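Local coordinates for protein farnesyltransferase, putative (Trypanosoma cruzi, PDB 3WCA) that probably catalyses the reductive condensation of two farnesyl diphosphate molecules into squalene, using NADPH or NADH, on the route to lanosterol, at residues 155-160 against 221-226; 229-232 against 236-239; 291-296 against 303-308; 324-329 against 359-364. The protein carries 1 engineered substitution. All blocks are in the same frame, centred on the assembly; numbering follows the deposited sequence.

All four contacts lie in an all-helical chain, and none has a direct hydrogen bond across it. Contacts 1 and 4 are largely buried: contact 1 sets the start of helix 154-179, near the magnesium site, against the turn into helix 224-227, and contact 4 closes a C-terminal helical hairpin. Contact 2 is partly buried and contact 3 is a surface contact; both fold an irregular segment back on nearby chain. Contacts 1 and 2 adjoin in sequence (centres about 16 Å apart), while the centres of contacts 2 and 4 are about 36 Å apart. The chemistry varies: aromatic and proline packing in contact 1, methyl on ring in contact 2, aliphatic branches in contact 3, leucine and methionine in contact 4.

Contact 1. Residues 155-160 against 221-226; sequences ADYDLY and FWPREI
Close to the magnesium site of the all-helical squalene synthase fold, Tyr157 and Tyr160, one turn apart on helix 154-179, pack against Pro223 and Phe221 of the segment leading into helix 224-227. The Tyr157 ring carries Pro223 on one face: CD of Pro223 sits 3.9 Å from the centroid of the Tyr157 ring and 12° off the ring normal, the geometry of a CH-pi contact. Pro223 is also the N-cap of the short helix, its O accepting Ile226 N at 2.8 Å. Tyr160 has CG anti to the backbone N (chi1 178°), which carries its ring out to Phe221, where Tyr160 CE2 lies 3.9 Å from Phe221 CE1. These two planes are inclined at only 26° but slid apart, with centroids 5.9 Å apart, so overlap is slight. A water bridges the segments, accepting from Ala155 N at 3.1 Å and donating to Glu225 OE1 at 2.6 Å. The Tyr160 hydroxyl hydrogen-bonds Glu71, a magnesium ligand. Tyr160 is thus a second-shell residue: its ring leans on Phe221 while its oxygen meets the metal site, and the direct grip between the segments comes from dispersion and CH-pi packing.

Contact 2. Residues 229-232 against 236-239; sequences KYTD and AFKD
Thr231 and Ala236 are the nearest pair across the two segments by CA position, 7.4 Å from CA to CA, where the chain between helices 224-227 and 243-258 doubles back. Thr231 is extended (phi -163°, psi 165°), while Ala236, Phe237 and Lys238 belong to a 3-10 segment that starts earlier in the chain, with a turn closed by Asp239 N to Ala236 O at 3.1 Å. The CB of Thr231 points toward this turn, and its methyl makes the closest approach. Thr231 CG2 lies 3.5 Å from Phe237 CZ and 3.7 Å from Phe237 CE1, meeting the far end of the ring obliquely. Behind the methyl, Thr231 CB is 3.8 Å from Phe237 CE1, so two carbons of the threonine meet the CE1-CZ side of the phenyl. With chi1 at -174°, OG1 stands anti to the backbone N of Thr231 and CG2 falls between that nitrogen and the carbonyl carbon; the polar and apolar branches therefore part company. OG1 passes Ala236 CB at 3.8 Å and hydrogen-bonds Asp233 O, within the intervening turn. Tyr230 adds its CB at the edge of the Phe237 ring, 4.2 Å from Phe237 CZ, whereas its side chain also touches Glu248, Cys249 and Ala252 of helix 243-258. Phe237 also touches Ala246 of that helix and Phe209 of helix 209-213. The turn is consequently held in two ways: the threonine hydroxyl serves the local backbone, and its methyl joins an apolar patch, centred on the phenyl of Phe237, that ties the turn to two helices.

Contact 3. Residues 291-296 against 303-308; sequences LSLVFN and TKVKTT
Leu293 O, in the last turn of helix 274-294, is gripped twice: it accepts a hydrogen bond from Asn297 ND2 and a weak one from Arg339 NH1. The side chain of the same residue makes most of the contact with the irregular segment 303-308. Its CB lies 3.8 Å from Val305 CG1, and its CD2 reaches further along the segment, 3.6 Å from Lys306 O and 3.9 Å from Thr307 CA. The CG2 methyl of Thr307 comes within 4.1 Å of the same Leu293 CD2. One leucine side chain thus follows three successive residues, Val305 to Thr307, meeting a methyl group first, then main chain, then another methyl. Its chi1 of -103° lies away from a staggered value, which may reflect strain or uncertainty in the fit; a neighbouring molecule in the crystal also touches Leu293. Val294 completes the pairing from the next position on the helix: its CG1 is 4.2 Å from Val305 CB, and no two CA atoms across the segments lie nearer than those of Val294 and Val305, at 6.5 Å. Val305 is therefore the common partner, set against both helix residues. Lys304 and Lys306, flanking it, have their CB atoms directed away from the helix, and the side chain of Lys306 comes within about 6 Å of the bound substrate analogue (nearest atoms). Among its neighbours, the contact bridges the end of helix 274-294 and the start of helix 309-318, where Thr308 is the N-cap and its OG1 caps Ala311 N with a hydrogen bond; helix 191-207 is also in contact, with Ile206 against Val294 and Arg207 against both lysines.

Contact 4. Residues 324-329 against 359-364; sequences ATLQML and RAMESH
Leu326 and Met361 both hold CG anti to the carbonyl carbon (chi1 -73° and -75°), which brings their chains together between two antiparallel helices, 322-338 and 347-362, that form a helical hairpin at the C-terminal end of the chain. Their CA atoms, 6.0 Å apart, are the nearest pair between the segments. Leu326 splits its branches: CD2 lies 4.2 Å from Met361 CG, while CD1 lies 3.8 Å from Met361 O. Met361 is bent at chi3 (-143°), and its thioether lies along the next turn of the first helix, with SD 3.9 Å from Leu329 C and 4.1 Å from Leu329 CB. Leu329 and Met361 also reach other helices: Leu329 packs on Val285 and Met288 of helix 274-294, Met361 on Val261 and Val265 of helix 261-269. The side-chain contacts across the segments are made by carbon and sulfur atoms, with main-chain oxygens nearby. Near the C-terminus, His364 hydrogen-bonds Glu266 through NE2, which ties the hairpin to helix 261-269, and its N donates to Met361 O at 2.8 Å. The side chains of His364 and Leu326 cross at about a right angle, His364 CB resting 3.6 Å from Leu326 CD1.

Contact 1. Residues 155-160 against 221-226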
loop_
_atom_site.group_PDB
_atom_site.type_symbol
_atom_site.label_atom_id
_atom_site.label_comp_id
_atom_site.label_asym_id
_atom_site.label_seq_id
_atom_site.Cartn_x
_atom_site.Cartn_y
_atom_site.Cartn_z
ATOM N N ALA A 155 16.169 -4.065 5.631
ATOM C CA ALA A 155 16.405 -2.680 5.242
ATOM C C ALA A 155 15.931 -2.529 3.804
ATOM O O ALA A 155 15.285 -1.541 3.458
ATOM C CB ALA A 155 17.900 -2.351 5.342
ATOM N N ASP A 156 16.272 -3.509 2.969
ATOM C CA ASP A 156 15.852 -3.511 1.570
ATOM C C ASP A 156 14.316 -3.536 1.529
ATOM O O ASP A 156 13.697 -2.759 0.811
ATOM C CB ASP A 156 16.366 -4.763 0.835
ATOM C CG ASP A 156 17.866 -4.728 0.543
ATOM O OD1 ASP A 156 18.408 -5.811 0.231
ATOM O OD2 ASP A 156 18.500 -3.650 0.603
ATOM N N TYR A 157 13.722 -4.450 2.296
ATOM C CA TYR A 157 12.266 -4.613 2.367
ATOM C C TYR A 157 11.621 -3.262 2.693
ATOM O O TYR A 157 10.774 -2.778 1.949
ATOM C CB TYR A 157 11.936 -5.661 3.439
ATOM C CG TYR A 157 10.466 -6.008 3.656
ATOM C CD1 TYR A 157 9.587 -6.207 2.580
ATOM C CD2 TYR A 157 9.984 -6.248 4.944
ATOM C CE1 TYR A 157 8.268 -6.648 2.793
ATOM C CE2 TYR A 157 8.674 -6.684 5.166
ATOM C CZ TYR A 157 7.823 -6.887 4.090
ATOM O OH TYR A 157 6.542 -7.356 4.330
ATOM N N ASP A 158 12.048 -2.654 3.798
ATOM C CA ASP A 158 11.547 -1.352 4.221
ATOM C C ASP A 158 11.739 -0.249 3.189
ATOM O O ASP A 158 10.829 0.547 2.948
ATOM C CB ASP A 158 12.219 -0.932 5.523
ATOM C CG ASP A 158 11.588 -1.581 6.729
ATOM O OD1 ASP A 158 11.006 -2.669 6.578
ATOM O OD2 ASP A 158 11.678 -1.011 7.828
ATOM N N LEU A 159 12.918 -0.187 2.575
ATOM C CA LEU A 159 13.171 0.860 1.594
ATOM C C LEU A 159 12.308 0.682 0.353
ATOM O O LEU A 159 11.778 1.658 -0.182
ATOM C CB LEU A 159 14.660 0.911 1.216
ATOM C CG LEU A 159 15.088 2.024 0.243
ATOM C CD1 LEU A 159 14.815 3.402 0.867
ATOM C CD2 LEU A 159 16.591 1.862 -0.110
ATOM N N TYR A 160 12.159 -0.555 -0.109
ATOM C CA TYR A 160 11.331 -0.801 -1.285
ATOM C C TYR A 160 9.869 -0.419 -0.991
ATOM O O TYR A 160 9.181 0.126 -1.856
ATOM C CB TYR A 160 11.403 -2.271 -1.726
ATOM C CG TYR A 160 10.522 -2.572 -2.922
ATOM C CD1 TYR A 160 10.914 -2.211 -4.211
ATOM C CD2 TYR A 160 9.264 -3.163 -2.757
ATOM C CE1 TYR A 160 10.071 -2.425 -5.309
ATOM C CE2 TYR A 160 8.414 -3.381 -3.842
ATOM C CZ TYR A 160 8.822 -3.008 -5.115
ATOM O OH TYR A 160 7.980 -3.204 -6.189
ATOM N N PHE A 221 8.905 -10.816 -2.548
ATOM C CA PHE A 221 9.106 -9.597 -1.783
ATOM C C PHE A 221 9.567 -9.874 -0.362
ATOM O O PHE A 221 10.276 -9.067 0.227
ATOM C CB PHE A 221 7.813 -8.781 -1.772
ATOM C CG PHE A 221 7.362 -8.360 -3.140
ATOM C CD1 PHE A 221 7.998 -7.313 -3.804
ATOM C CD2 PHE A 221 6.331 -9.040 -3.787
ATOM C CE1 PHE A 221 7.613 -6.947 -5.104
ATOM C CE2 PHE A 221 5.938 -8.685 -5.084
ATOM C CZ PHE A 221 6.585 -7.634 -5.745
ATOM N N TRP A 222 9.161 -11.006 0.198
ATOM C CA TRP A 222 9.581 -11.339 1.552
ATOM C C TRP A 222 11.117 -11.267 1.551
ATOM O O TRP A 222 11.774 -11.834 0.672
ATOM C CB TRP A 222 9.086 -12.743 1.917
ATOM C CG TRP A 222 7.592 -12.839 2.109
ATOM C CD1 TRP A 222 6.632 -12.018 1.572
ATOM C CD2 TRP A 222 6.887 -13.824 2.879
ATOM N NE1 TRP A 222 5.376 -12.431 1.961
ATOM C CE2 TRP A 222 5.504 -13.539 2.763
ATOM C CE3 TRP A 222 7.289 -14.924 3.655
ATOM C CZ2 TRP A 222 4.520 -14.312 3.397
ATOM C CZ3 TRP A 222 6.312 -15.693 4.285
ATOM C CH2 TRP A 222 4.941 -15.382 4.149
ATOM N N PRO A 223 11.707 -10.555 2.526
ATOM C CA PRO A 223 13.167 -10.417 2.611
ATOM C C PRO A 223 13.911 -11.679 3.046
ATOM O O PRO A 223 13.521 -12.350 4.007
ATOM C CB PRO A 223 13.338 -9.281 3.608
ATOM C CG PRO A 223 12.215 -9.543 4.558
ATOM C CD PRO A 223 11.057 -9.822 3.626
ATOM N N ARG A 224 14.986 -11.997 2.333
ATOM C CA ARG A 224 15.793 -13.166 2.663
ATOM C C ARG A 224 16.190 -13.112 4.140
ATOM O O ARG A 224 16.133 -14.113 4.846
ATOM C CB ARG A 224 17.051 -13.195 1.787
ATOM C CG ARG A 224 18.055 -14.285 2.150
ATOM C CD ARG A 224 19.320 -14.162 1.314
ATOM N NE ARG A 224 19.064 -14.480 -0.085
ATOM C CZ ARG A 224 18.961 -15.714 -0.562
ATOM N NH1 ARG A 224 19.104 -16.751 0.252
ATOM N NH2 ARG A 224 18.696 -15.909 -1.849
ATOM N N GLU A 225 16.580 -11.932 4.608
ATOM C CA GLU A 225 16.982 -11.785 5.995
ATOM C C GLU A 225 15.965 -12.421 6.935
ATOM O O GLU A 225 16.327 -12.912 7.999
ATOM C CB GLU A 225 17.163 -10.308 6.363
ATOM C CG GLU A 225 17.858 -10.117 7.705
ATOM C CD GLU A 225 17.957 -8.664 8.141
ATOM O OE1 GLU A 225 18.115 -7.786 7.270
ATOM O OE2 GLU A 225 17.895 -8.402 9.362
ATOM N N ILE A 226 14.695 -12.424 6.546
ATOM C CA ILE A 226 13.675 -13.017 7.398
ATOM C C ILE A 226 13.386 -14.482 7.061
ATOM O O ILE A 226 13.338 -15.330 7.960
ATOM C CB ILE A 226 12.345 -12.191 7.356
ATOM C CG1 ILE A 226 12.562 -10.845 8.047
ATOM C CG2 ILE A 226 11.209 -12.960 8.036
ATOM C CD1 ILE A 226 11.315 -9.970 8.140
HETATM O O HOH W 1 18.342 -5.246 7.557
#

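Contact 2. Residues 229-232 against 236-239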
loop_
_atom_site.group_PDB
_atom_site.type_symbol
_atom_site.label_atom_id
_atom_site.label_comp_id
_atom_site.label_asym_id
_atom_site.label_seq_id
_atom_site.Cartn_x
_atom_site.Cartn_y
_atom_site.Cartn_z
ATOM N N LYS A 229 15.792 -17.955 7.818
ATOM C CA LYS A 229 15.822 -18.505 9.166
ATOM C C LYS A 229 14.895 -19.715 9.264
ATOM O O LYS A 229 14.885 -20.421 10.280
ATOM C CB LYS A 229 15.347 -17.462 10.182
ATOM C CG LYS A 229 16.126 -16.156 10.215
ATOM C CD LYS A 229 15.611 -15.287 11.365
ATOM C CE LYS A 229 16.457 -14.030 11.574
ATOM N NZ LYS A 229 16.389 -13.099 10.413
ATOM N N TYR A 230 14.116 -19.949 8.209
ATOM C CA TYR A 230 13.162 -21.053 8.196
ATOM C C TYR A 230 13.316 -21.947 6.972
ATOM O O TYR A 230 12.812 -23.063 6.946
ATOM C CB TYR A 230 11.732 -20.492 8.235
ATOM C CG TYR A 230 11.511 -19.508 9.351
ATOM C CD1 TYR A 230 11.139 -19.941 10.622
ATOM C CD2 TYR A 230 11.729 -18.146 9.157
ATOM C CE1 TYR A 230 10.992 -19.043 11.675
ATOM C CE2 TYR A 230 11.587 -17.239 10.208
ATOM C CZ TYR A 230 11.220 -17.696 11.463
ATOM O OH TYR A 230 11.097 -16.810 12.512
ATOM N N THR A 231 14.011 -21.466 5.955
ATOM C CA THR A 231 14.178 -22.267 4.756
ATOM C C THR A 231 15.310 -21.733 3.899
ATOM O O THR A 231 15.779 -20.616 4.112
ATOM C CB THR A 231 12.885 -22.264 3.918
ATOM O OG1 THR A 231 13.021 -23.176 2.826
ATOM C CG2 THR A 231 12.612 -20.867 3.367
ATOM N N ASP A 232 15.745 -22.550 2.944
ATOM C CA ASP A 232 16.810 -22.181 2.019
ATOM C C ASP A 232 16.156 -21.896 0.674
ATOM O O ASP A 232 16.740 -21.255 -0.192
ATOM C CB ASP A 232 17.825 -23.324 1.869
ATOM C CG ASP A 232 18.646 -23.556 3.132
ATOM O OD1 ASP A 232 19.378 -22.631 3.548
ATOM O OD2 ASP A 232 18.564 -24.666 3.707
ATOM N N ALA A 236 9.645 -23.574 -1.070
ATOM C CA ALA A 236 9.330 -24.754 -0.266
ATOM C C ALA A 236 8.038 -24.572 0.526
ATOM O O ALA A 236 7.375 -25.547 0.878
ATOM C CB ALA A 236 10.486 -25.065 0.686
ATOM N N PHE A 237 7.688 -23.320 0.802
ATOM C CA PHE A 237 6.477 -23.006 1.560
ATOM C C PHE A 237 5.202 -23.403 0.827
ATOM O O PHE A 237 4.111 -23.370 1.396
ATOM C CB PHE A 237 6.427 -21.510 1.892
ATOM C CG PHE A 237 7.497 -21.063 2.854
ATOM C CD1 PHE A 237 8.232 -21.994 3.592
ATOM C CD2 PHE A 237 7.743 -19.711 3.055
ATOM C CE1 PHE A 237 9.194 -21.580 4.513
ATOM C CE2 PHE A 237 8.698 -19.289 3.971
ATOM C CZ PHE A 237 9.427 -20.228 4.704
ATOM N N LYS A 238 5.332 -23.790 -0.434
ATOM C CA LYS A 238 4.157 -24.182 -1.196
ATOM C C LYS A 238 3.752 -25.630 -0.908
ATOM O O LYS A 238 2.628 -26.046 -1.215
ATOM C CB LYS A 238 4.429 -23.986 -2.693
ATOM C CG LYS A 238 4.649 -22.523 -3.087
ATOM C CD LYS A 238 4.840 -22.347 -4.589
ATOM C CE LYS A 238 6.204 -22.837 -5.053
ATOM N NZ LYS A 238 6.404 -22.618 -6.518
ATOM N N ASP A 239 4.672 -26.373 -0.290
ATOM C CA ASP A 239 4.494 -27.798 0.028
ATOM C C ASP A 239 3.997 -28.025 1.453
ATOM O O ASP A 239 4.542 -27.459 2.396
ATOM C CB ASP A 239 5.844 -28.514 -0.161
ATOM C CG ASP A 239 5.741 -30.040 -0.084
ATOM O OD1 ASP A 239 4.985 -30.569 0.757
ATOM O OD2 ASP A 239 6.443 -30.721 -0.864
#

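Contact 3. Residues 291-296 against 303-308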
loop_
_atom_site.group_PDB
_atom_site.type_symbol
_atom_site.label_atom_id
_atom_site.label_comp_id
_atom_site.label_asym_id
_atom_site.label_seq_id
_atom_site.Cartn_x
_atom_site.Cartn_y
_atom_site.Cartn_z
ATOM N N LEU A 291 -4.589 -8.669 8.187
ATOM C CA LEU A 291 -3.455 -9.115 8.967
ATOM C C LEU A 291 -3.874 -10.074 10.085
ATOM O O LEU A 291 -3.174 -11.050 10.362
ATOM C CB LEU A 291 -2.724 -7.912 9.571
ATOM C CG LEU A 291 -1.337 -8.247 10.128
ATOM C CD1 LEU A 291 -0.386 -8.554 8.949
ATOM C CD2 LEU A 291 -0.820 -7.093 10.980
ATOM N N SER A 292 -5.005 -9.799 10.727
ATOM C CA SER A 292 -5.477 -10.670 11.803
ATOM C C SER A 292 -5.909 -12.018 11.233
ATOM O O SER A 292 -5.839 -13.037 11.910
ATOM C CB SER A 292 -6.652 -10.030 12.543
ATOM O OG SER A 292 -7.826 -10.053 11.762
ATOM N N LEU A 293 -6.346 -12.016 9.979
ATOM C CA LEU A 293 -6.787 -13.233 9.312
ATOM C C LEU A 293 -5.633 -14.069 8.759
ATOM O O LEU A 293 -5.696 -15.296 8.785
ATOM C CB LEU A 293 -7.737 -12.891 8.165
ATOM C CG LEU A 293 -9.232 -13.118 8.390
ATOM C CD1 LEU A 293 -9.725 -12.322 9.587
ATOM C CD2 LEU A 293 -9.983 -12.714 7.128
ATOM N N VAL A 294 -4.584 -13.424 8.252
ATOM C CA VAL A 294 -3.475 -14.182 7.696
ATOM C C VAL A 294 -2.536 -14.711 8.759
ATOM O O VAL A 294 -1.813 -15.671 8.522
ATOM C CB VAL A 294 -2.618 -13.364 6.690
ATOM C CG1 VAL A 294 -3.481 -12.870 5.546
ATOM C CG2 VAL A 294 -1.917 -12.223 7.406
ATOM N N PHE A 295 -2.537 -14.081 9.922
ATOM C CA PHE A 295 -1.655 -14.507 10.987
ATOM C C PHE A 295 -1.879 -15.966 11.391
ATOM O O PHE A 295 -3.003 -16.380 11.627
ATOM C CB PHE A 295 -1.839 -13.611 12.211
ATOM C CG PHE A 295 -1.002 -14.024 13.391
ATOM C CD1 PHE A 295 0.385 -14.063 13.298
ATOM C CD2 PHE A 295 -1.603 -14.376 14.597
ATOM C CE1 PHE A 295 1.168 -14.450 14.396
ATOM C CE2 PHE A 295 -0.839 -14.764 15.699
ATOM C CZ PHE A 295 0.555 -14.802 15.600
ATOM N N ASN A 296 -0.790 -16.728 11.471
ATOM C CA ASN A 296 -0.842 -18.123 11.884
ATOM C C ASN A 296 -1.843 -18.914 11.047
ATOM O O ASN A 296 -2.416 -19.884 11.526
ATOM C CB ASN A 296 -1.217 -18.187 13.373
ATOM C CG ASN A 296 -0.673 -19.431 14.073
ATOM O OD1 ASN A 296 0.365 -19.957 13.705
ATOM N ND2 ASN A 296 -1.373 -19.887 15.101
ATOM N N THR A 303 -3.772 -19.992 -1.221
ATOM C CA THR A 303 -4.908 -19.194 -1.664
ATOM C C THR A 303 -4.894 -17.798 -1.055
ATOM O O THR A 303 -4.119 -17.525 -0.136
ATOM C CB THR A 303 -6.240 -19.844 -1.281
ATOM O OG1 THR A 303 -7.301 -19.202 -2.002
ATOM C CG2 THR A 303 -6.492 -19.682 0.198
ATOM N N LYS A 304 -5.760 -16.917 -1.558
ATOM C CA LYS A 304 -5.837 -15.563 -1.024
ATOM C C LYS A 304 -6.837 -15.495 0.113
ATOM O O LYS A 304 -8.012 -15.796 -0.068
ATOM C CB LYS A 304 -6.272 -14.549 -2.082
ATOM C CG LYS A 304 -6.228 -13.121 -1.534
ATOM C CD LYS A 304 -7.060 -12.141 -2.318
ATOM C CE LYS A 304 -6.508 -11.889 -3.697
ATOM N NZ LYS A 304 -7.318 -10.828 -4.363
ATOM N N VAL A 305 -6.368 -15.090 1.283
ATOM C CA VAL A 305 -7.232 -14.967 2.445
ATOM C C VAL A 305 -7.846 -13.560 2.426
ATOM O O VAL A 305 -7.131 -12.556 2.348
ATOM C CB VAL A 305 -6.419 -15.212 3.732
ATOM C CG1 VAL A 305 -7.266 -14.938 4.959
ATOM C CG2 VAL A 305 -5.920 -16.665 3.745
ATOM N N LYS A 306 -9.177 -13.502 2.471
ATOM C CA LYS A 306 -9.914 -12.241 2.424
ATOM C C LYS A 306 -11.003 -12.121 3.478
ATOM O O LYS A 306 -11.568 -13.118 3.914
ATOM C CB LYS A 306 -10.575 -12.065 1.054
ATOM C CG LYS A 306 -9.672 -11.473 -0.015
ATOM C CD LYS A 306 -10.494 -10.728 -1.065
ATOM C CE LYS A 306 -9.743 -9.494 -1.577
ATOM N NZ LYS A 306 -9.424 -8.533 -0.464
ATOM N N THR A 307 -11.301 -10.887 3.873
ATOM C CA THR A 307 -12.346 -10.639 4.852
ATOM C C THR A 307 -13.676 -10.836 4.137
ATOM O O THR A 307 -13.735 -10.921 2.915
ATOM C CB THR A 307 -12.293 -9.193 5.383
ATOM O OG1 THR A 307 -12.616 -8.283 4.323
ATOM C CG2 THR A 307 -10.896 -8.871 5.907
ATOM N N THR A 308 -14.749 -10.924 4.896
ATOM C CA THR A 308 -16.050 -11.085 4.271
ATOM C C THR A 308 -16.484 -9.737 3.712
ATOM O O THR A 308 -15.936 -8.691 4.070
ATOM C CB THR A 308 -17.085 -11.575 5.284
ATOM O OG1 THR A 308 -17.370 -10.530 6.218
ATOM C CG2 THR A 308 -16.534 -12.787 6.045
#

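Contact 4. Residues 324-329 against 359-364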
loop_
_atom_site.group_PDB
_atom_site.type_symbol
_atom_site.label_atom_id
_atom_site.label_comp_id
_atom_site.label_asym_id
_atom_site.label_seq_id
_atom_site.Cartn_x
_atom_site.Cartn_y
_atom_site.Cartn_z
ATOM N N ALA A 324 -14.499 5.193 16.968
ATOM C CA ALA A 324 -14.980 3.947 16.386
ATOM C C ALA A 324 -13.848 3.199 15.660
ATOM O O ALA A 324 -13.760 1.971 15.708
ATOM C CB ALA A 324 -16.127 4.233 15.423
ATOM N N THR A 325 -12.984 3.953 14.998
ATOM C CA THR A 325 -11.866 3.385 14.266
ATOM C C THR A 325 -10.893 2.716 15.212
ATOM O O THR A 325 -10.386 1.636 14.926
ATOM C CB THR A 325 -11.145 4.476 13.481
ATOM O OG1 THR A 325 -12.072 5.063 12.565
ATOM C CG2 THR A 325 -9.959 3.903 12.714
ATOM N N LEU A 326 -10.631 3.365 16.339
ATOM C CA LEU A 326 -9.731 2.814 17.336
ATOM C C LEU A 326 -10.300 1.523 17.887
ATOM O O LEU A 326 -9.565 0.545 18.062
ATOM C CB LEU A 326 -9.521 3.789 18.493
ATOM C CG LEU A 326 -8.666 5.022 18.231
ATOM C CD1 LEU A 326 -8.618 5.873 19.496
ATOM C CD2 LEU A 326 -7.265 4.593 17.807
ATOM N N GLN A 327 -11.602 1.503 18.169
ATOM C CA GLN A 327 -12.170 0.279 18.694
ATOM C C GLN A 327 -12.159 -0.863 17.675
ATOM O O GLN A 327 -11.912 -2.014 18.046
ATOM C CB GLN A 327 -13.568 0.520 19.289
ATOM C CG GLN A 327 -14.550 1.303 18.453
ATOM C CD GLN A 327 -15.680 1.888 19.302
ATOM O OE1 GLN A 327 -15.477 2.850 20.057
ATOM N NE2 GLN A 327 -16.870 1.297 19.194
ATOM N N MET A 328 -12.396 -0.576 16.395
ATOM C CA MET A 328 -12.344 -1.653 15.406
ATOM C C MET A 328 -10.910 -2.184 15.267
ATOM O O MET A 328 -10.708 -3.378 15.080
ATOM C CB MET A 328 -12.860 -1.189 14.045
ATOM C CG MET A 328 -14.378 -1.088 13.978
ATOM S SD MET A 328 -14.970 -0.818 12.299
ATOM C CE MET A 328 -14.655 0.926 12.149
ATOM N N LEU A 329 -9.920 -1.300 15.366
ATOM C CA LEU A 329 -8.521 -1.717 15.270
ATOM C C LEU A 329 -8.161 -2.536 16.510
ATOM O O LEU A 329 -7.417 -3.516 16.431
ATOM C CB LEU A 329 -7.584 -0.507 15.180
ATOM C CG LEU A 329 -7.572 0.331 13.899
ATOM C CD1 LEU A 329 -6.647 1.535 14.078
ATOM C CD2 LEU A 329 -7.108 -0.522 12.728
ATOM N N ARG A 359 -1.883 -0.481 23.378
ATOM C CA ARG A 359 -1.522 0.588 24.287
ATOM C C ARG A 359 -1.657 1.915 23.560
ATOM O O ARG A 359 -2.215 2.873 24.091
ATOM C CB ARG A 359 -0.090 0.380 24.778
ATOM C CG ARG A 359 0.367 1.367 25.821
ATOM C CD ARG A 359 1.648 0.887 26.487
ATOM N NE ARG A 359 1.431 -0.304 27.309
ATOM C CZ ARG A 359 1.829 -1.530 26.979
ATOM N NH1 ARG A 359 2.473 -1.739 25.837
ATOM N NH2 ARG A 359 1.584 -2.548 27.796
ATOM N N ALA A 360 -1.157 1.957 22.330
ATOM C CA ALA A 360 -1.211 3.158 21.515
ATOM C C ALA A 360 -2.657 3.560 21.250
ATOM O O ALA A 360 -2.973 4.740 21.143
ATOM C CB ALA A 360 -0.480 2.920 20.204
ATOM N N MET A 361 -3.530 2.567 21.139
ATOM C CA MET A 361 -4.950 2.807 20.897
ATOM C C MET A 361 -5.619 3.385 22.143
ATOM O O MET A 361 -6.263 4.436 22.078
ATOM C CB MET A 361 -5.637 1.500 20.497
ATOM C CG MET A 361 -5.349 1.051 19.069
ATOM S SD MET A 361 -5.602 -0.714 18.806
ATOM C CE MET A 361 -4.263 -1.079 17.676
ATOM N N GLU A 362 -5.470 2.694 23.274
ATOM C CA GLU A 362 -6.063 3.146 24.528
ATOM C C GLU A 362 -5.501 4.522 24.866
ATOM O O GLU A 362 -6.115 5.302 25.588
ATOM C CB GLU A 362 -5.763 2.143 25.654
ATOM C CG GLU A 362 -6.264 0.730 25.351
ATOM C CD GLU A 362 -6.038 -0.264 26.488
ATOM O OE1 GLU A 362 -4.920 -0.302 27.051
ATOM O OE2 GLU A 362 -6.980 -1.025 26.805
ATOM N N SER A 363 -4.330 4.817 24.312
ATOM C CA SER A 363 -3.668 6.096 24.531
ATOM C C SER A 363 -4.488 7.255 23.960
ATOM O O SER A 363 -4.196 8.419 24.226
ATOM C CB SER A 363 -2.276 6.066 23.890
ATOM O OG SER A 363 -1.632 7.326 23.970
ATOM N N HIS A 364 -5.513 6.939 23.174
ATOM C CA HIS A 364 -6.360 7.969 22.573
ATOM C C HIS A 364 -7.840 7.761 22.891
ATOM O O HIS A 364 -8.697 8.444 22.330
ATOM C CB HIS A 364 -6.170 7.999 21.050
ATOM C CG HIS A 364 -4.821 8.484 20.613
ATOM N ND1 HIS A 364 -4.475 9.818 20.599
ATOM C CD2 HIS A 364 -3.732 7.810 20.170
ATOM C CE1 HIS A 364 -3.233 9.947 20.166
ATOM N NE2 HIS A 364 -2.758 8.744 19.899
#